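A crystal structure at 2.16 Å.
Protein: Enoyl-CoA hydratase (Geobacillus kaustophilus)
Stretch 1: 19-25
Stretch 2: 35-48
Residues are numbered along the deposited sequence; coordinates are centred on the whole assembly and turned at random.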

# COMPACT_ATOMS: atom_id res chain seq x y z
N ILE A 19 -24.55 8.94 -24.55
CA ILE A 19 -25.03 8.48 -23.25
C ILE A 19 -25.73 7.13 -23.40
O ILE A 19 -26.46 6.90 -24.36
CB ILE A 19 -26.04 9.47 -22.63
CG1 ILE A 19 -25.36 10.82 -22.38
CG2 ILE A 19 -26.59 8.90 -21.33
CD1 ILE A 19 -26.31 11.89 -21.89
N ALA A 20 -25.49 6.24 -22.45
CA ALA A 20 -26.12 4.93 -22.45
C ALA A 20 -26.88 4.80 -21.15
O ALA A 20 -26.37 5.17 -20.09
CB ALA A 20 -25.07 3.83 -22.57
N GLU A 21 -28.10 4.29 -21.22
CA GLU A 21 -28.89 4.11 -20.02
C GLU A 21 -29.18 2.64 -19.87
O GLU A 21 -29.70 2.00 -20.78
CB GLU A 21 -30.22 4.87 -20.10
CG GLU A 21 -30.10 6.34 -20.43
CD GLU A 21 -31.39 7.10 -20.16
OE1 GLU A 21 -32.47 6.48 -20.24
OE2 GLU A 21 -31.32 8.31 -19.87
N ILE A 22 -28.81 2.09 -18.72
CA ILE A 22 -29.05 0.69 -18.44
C ILE A 22 -30.26 0.64 -17.53
O ILE A 22 -30.17 0.97 -16.34
CB ILE A 22 -27.84 0.03 -17.74
CG1 ILE A 22 -26.57 0.24 -18.57
CG2 ILE A 22 -28.11 -1.45 -17.54
CD1 ILE A 22 -25.30 -0.33 -17.94
N HIS A 23 -31.41 0.26 -18.08
CA HIS A 23 -32.63 0.18 -17.30
C HIS A 23 -32.79 -1.21 -16.72
O HIS A 23 -32.69 -2.20 -17.44
CB HIS A 23 -33.85 0.53 -18.16
CG HIS A 23 -33.94 1.98 -18.51
ND1 HIS A 23 -34.95 2.80 -18.04
CD2 HIS A 23 -33.14 2.76 -19.28
CE1 HIS A 23 -34.77 4.02 -18.51
NE2 HIS A 23 -33.68 4.03 -19.27
N LEU A 24 -33.04 -1.28 -15.42
CA LEU A 24 -33.22 -2.55 -14.74
C LEU A 24 -34.71 -2.88 -14.60
O LEU A 24 -35.48 -2.07 -14.09
CB LEU A 24 -32.57 -2.49 -13.36
CG LEU A 24 -31.12 -1.99 -13.30
CD1 LEU A 24 -30.64 -1.98 -11.85
CD2 LEU A 24 -30.22 -2.87 -14.15
N HIS A 25 -35.10 -4.06 -15.05
CA HIS A 25 -36.48 -4.52 -14.95
C HIS A 25 -36.47 -6.03 -14.71
O HIS A 25 -36.78 -6.81 -15.59
CB HIS A 25 -37.27 -4.19 -16.23
CG HIS A 25 -36.58 -4.60 -17.50
ND1 HIS A 25 -36.03 -3.69 -18.37
CD2 HIS A 25 -36.36 -5.82 -18.05
CE1 HIS A 25 -35.50 -4.33 -19.40
NE2 HIS A 25 -35.69 -5.62 -19.23
N GLU A 35 -27.77 -14.77 -13.63
CA GLU A 35 -28.08 -14.38 -15.00
C GLU A 35 -28.16 -12.86 -15.16
O GLU A 35 -27.75 -12.32 -16.19
CB GLU A 35 -29.39 -15.04 -15.45
CG GLU A 35 -29.65 -14.96 -16.94
CD GLU A 35 -28.53 -15.58 -17.76
OE1 GLU A 35 -28.16 -16.74 -17.50
OE2 GLU A 35 -28.03 -14.89 -18.68
N PHE A 36 -28.68 -12.17 -14.15
CA PHE A 36 -28.76 -10.72 -14.24
C PHE A 36 -27.37 -10.12 -14.39
O PHE A 36 -27.13 -9.31 -15.28
CB PHE A 36 -29.39 -10.10 -12.99
CG PHE A 36 -29.11 -8.63 -12.85
CD1 PHE A 36 -29.65 -7.72 -13.75
CD2 PHE A 36 -28.25 -8.16 -11.86
CE1 PHE A 36 -29.32 -6.35 -13.69
CE2 PHE A 36 -27.92 -6.80 -11.78
CZ PHE A 36 -28.46 -5.90 -12.69
N TYR A 37 -26.46 -10.53 -13.51
CA TYR A 37 -25.10 -10.02 -13.55
C TYR A 37 -24.36 -10.40 -14.82
O TYR A 37 -23.48 -9.67 -15.28
CB TYR A 37 -24.32 -10.47 -12.31
CG TYR A 37 -24.21 -9.36 -11.29
CD1 TYR A 37 -23.37 -8.27 -11.51
CD2 TYR A 37 -24.99 -9.37 -10.13
CE1 TYR A 37 -23.30 -7.21 -10.60
CE2 TYR A 37 -24.93 -8.31 -9.22
CZ TYR A 37 -24.09 -7.24 -9.46
OH TYR A 37 -24.01 -6.19 -8.56
N LYS A 38 -24.73 -11.54 -15.41
CA LYS A 38 -24.10 -11.96 -16.65
C LYS A 38 -24.51 -10.97 -17.74
O LYS A 38 -23.72 -10.62 -18.61
CB LYS A 38 -24.52 -13.39 -17.01
CG LYS A 38 -23.96 -14.42 -16.04
CD LYS A 38 -24.60 -15.79 -16.19
CE LYS A 38 -24.31 -16.42 -17.53
NZ LYS A 38 -24.90 -17.78 -17.62
N GLU A 39 -25.75 -10.48 -17.66
CA GLU A 39 -26.24 -9.51 -18.63
C GLU A 39 -25.65 -8.13 -18.34
O GLU A 39 -25.29 -7.40 -19.27
CB GLU A 39 -27.77 -9.42 -18.59
CG GLU A 39 -28.49 -10.73 -18.90
CD GLU A 39 -29.94 -10.51 -19.31
OE1 GLU A 39 -30.64 -9.73 -18.64
OE2 GLU A 39 -30.39 -11.12 -20.30
N PHE A 40 -25.57 -7.76 -17.07
CA PHE A 40 -25.02 -6.46 -16.68
C PHE A 40 -23.55 -6.39 -17.12
O PHE A 40 -23.08 -5.36 -17.60
CB PHE A 40 -25.12 -6.26 -15.17
CG PHE A 40 -24.84 -4.84 -14.73
CD1 PHE A 40 -25.63 -3.79 -15.17
CD2 PHE A 40 -23.78 -4.57 -13.87
CE1 PHE A 40 -25.38 -2.48 -14.76
CE2 PHE A 40 -23.51 -3.26 -13.46
CZ PHE A 40 -24.31 -2.22 -13.91
N ASN A 41 -22.84 -7.51 -16.95
CA ASN A 41 -21.44 -7.60 -17.34
C ASN A 41 -21.30 -7.41 -18.85
O ASN A 41 -20.40 -6.72 -19.33
CB ASN A 41 -20.86 -8.96 -16.96
CG ASN A 41 -19.41 -9.11 -17.36
OD1 ASN A 41 -18.53 -8.44 -16.83
ND2 ASN A 41 -19.16 -9.98 -18.33
N ALA A 42 -22.20 -8.04 -19.61
CA ALA A 42 -22.18 -7.94 -21.07
C ALA A 42 -22.43 -6.50 -21.51
O ALA A 42 -21.82 -6.02 -22.47
CB ALA A 42 -23.24 -8.85 -21.67
N ALA A 43 -23.33 -5.81 -20.81
CA ALA A 43 -23.65 -4.42 -21.14
C ALA A 43 -22.40 -3.56 -20.94
O ALA A 43 -22.10 -2.68 -21.75
CB ALA A 43 -24.78 -3.92 -20.25
N ILE A 44 -21.69 -3.82 -19.85
CA ILE A 44 -20.47 -3.08 -19.56
C ILE A 44 -19.45 -3.29 -20.67
O ILE A 44 -18.89 -2.33 -21.21
CB ILE A 44 -19.87 -3.51 -18.20
CG1 ILE A 44 -20.84 -3.16 -17.08
CG2 ILE A 44 -18.53 -2.83 -17.98
CD1 ILE A 44 -20.39 -3.57 -15.70
N ASP A 45 -19.20 -4.56 -21.03
CA ASP A 45 -18.25 -4.86 -22.09
C ASP A 45 -18.67 -4.20 -23.40
O ASP A 45 -17.86 -3.59 -24.10
CB ASP A 45 -18.11 -6.37 -22.30
CG ASP A 45 -17.34 -7.05 -21.20
OD1 ASP A 45 -16.50 -6.38 -20.56
OD2 ASP A 45 -17.55 -8.26 -20.97
N ASP A 46 -19.95 -4.33 -23.73
CA ASP A 46 -20.48 -3.73 -24.96
C ASP A 46 -20.22 -2.23 -24.98
O ASP A 46 -19.69 -1.70 -25.95
CB ASP A 46 -21.98 -3.96 -25.07
CG ASP A 46 -22.58 -3.24 -26.26
OD1 ASP A 46 -22.31 -3.66 -27.41
OD2 ASP A 46 -23.30 -2.24 -26.06
N ILE A 47 -20.61 -1.56 -23.91
CA ILE A 47 -20.44 -0.12 -23.80
C ILE A 47 -18.97 0.30 -23.88
O ILE A 47 -18.66 1.34 -24.48
CB ILE A 47 -21.08 0.42 -22.51
CG1 ILE A 47 -22.60 0.19 -22.56
CG2 ILE A 47 -20.78 1.90 -22.34
CD1 ILE A 47 -23.33 0.51 -21.28
N ARG A 48 -18.09 -0.50 -23.30
CA ARG A 48 -16.65 -0.20 -23.32
C ARG A 48 -16.14 -0.16 -24.75
O ARG A 48 -15.38 0.74 -25.12
CB ARG A 48 -15.86 -1.28 -22.57
CG ARG A 48 -15.75 -1.14 -21.07
CD ARG A 48 -15.00 -2.35 -20.53
NE ARG A 48 -14.62 -2.23 -19.13
CZ ARG A 48 -13.83 -3.11 -18.51
NH1 ARG A 48 -13.35 -4.15 -19.18
NH2 ARG A 48 -13.50 -2.94 -17.24

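The most unusual feature of this contact is that one methyl group, CD1 of I22, is the closest strand atom to three helix residues, F40, A43 and I47. No hydrogen bond or salt bridge joins the strand 19-24 to the helix 35-48, and every close approach is between carbon atoms of apolar side chains. The example illustrates a general principle of α/β packing, that a strand and a helix can pack through apolar side chains, with no hydrogen bond between them. The two axes run almost exactly antiparallel, at 175°, and come no closer than 10.7 Å, a gap that side chains must fill.

Because the elements run in opposite directions, register reverses along the interface. Alternate strand residues A20, I22 and L24 supply the contacts. A20 meets I47; I22 meets I47, A43 and F40; L24 meets F36, so the contacts shift toward the start of the helix. I22 is the hub. The m,t side chain of I22 places I22 CD1 3.8 Å from F40 CE1, 4.0 Å from I47 CD1 and 4.3 Å from A43 CB. The CA atoms of I22 and A43 lie 7.9 Å apart, and those of A20 and I47 7.7 Å.

At one end, A20 is too short to reach far, and I47 spans the space instead, bringing its CD1 to 4.0 Å from A20 CB. At the other, the CA-to-CB bond of L24 points sideways, yet its end comes nearer, and L24 CD2 lies 3.6 Å from F36 CE1, at the edge of the ring and near its plane.

Polar groups find partners away from this seam. E21, whose CA-to-CB bond points away from the helix, accepts a hydrogen bond from H23, with NE2 of H23 2.9 Å from OE1 of E21. The helix backbone, meanwhile, is bonded internally, as in F40 N to F36 O at 2.8 Å.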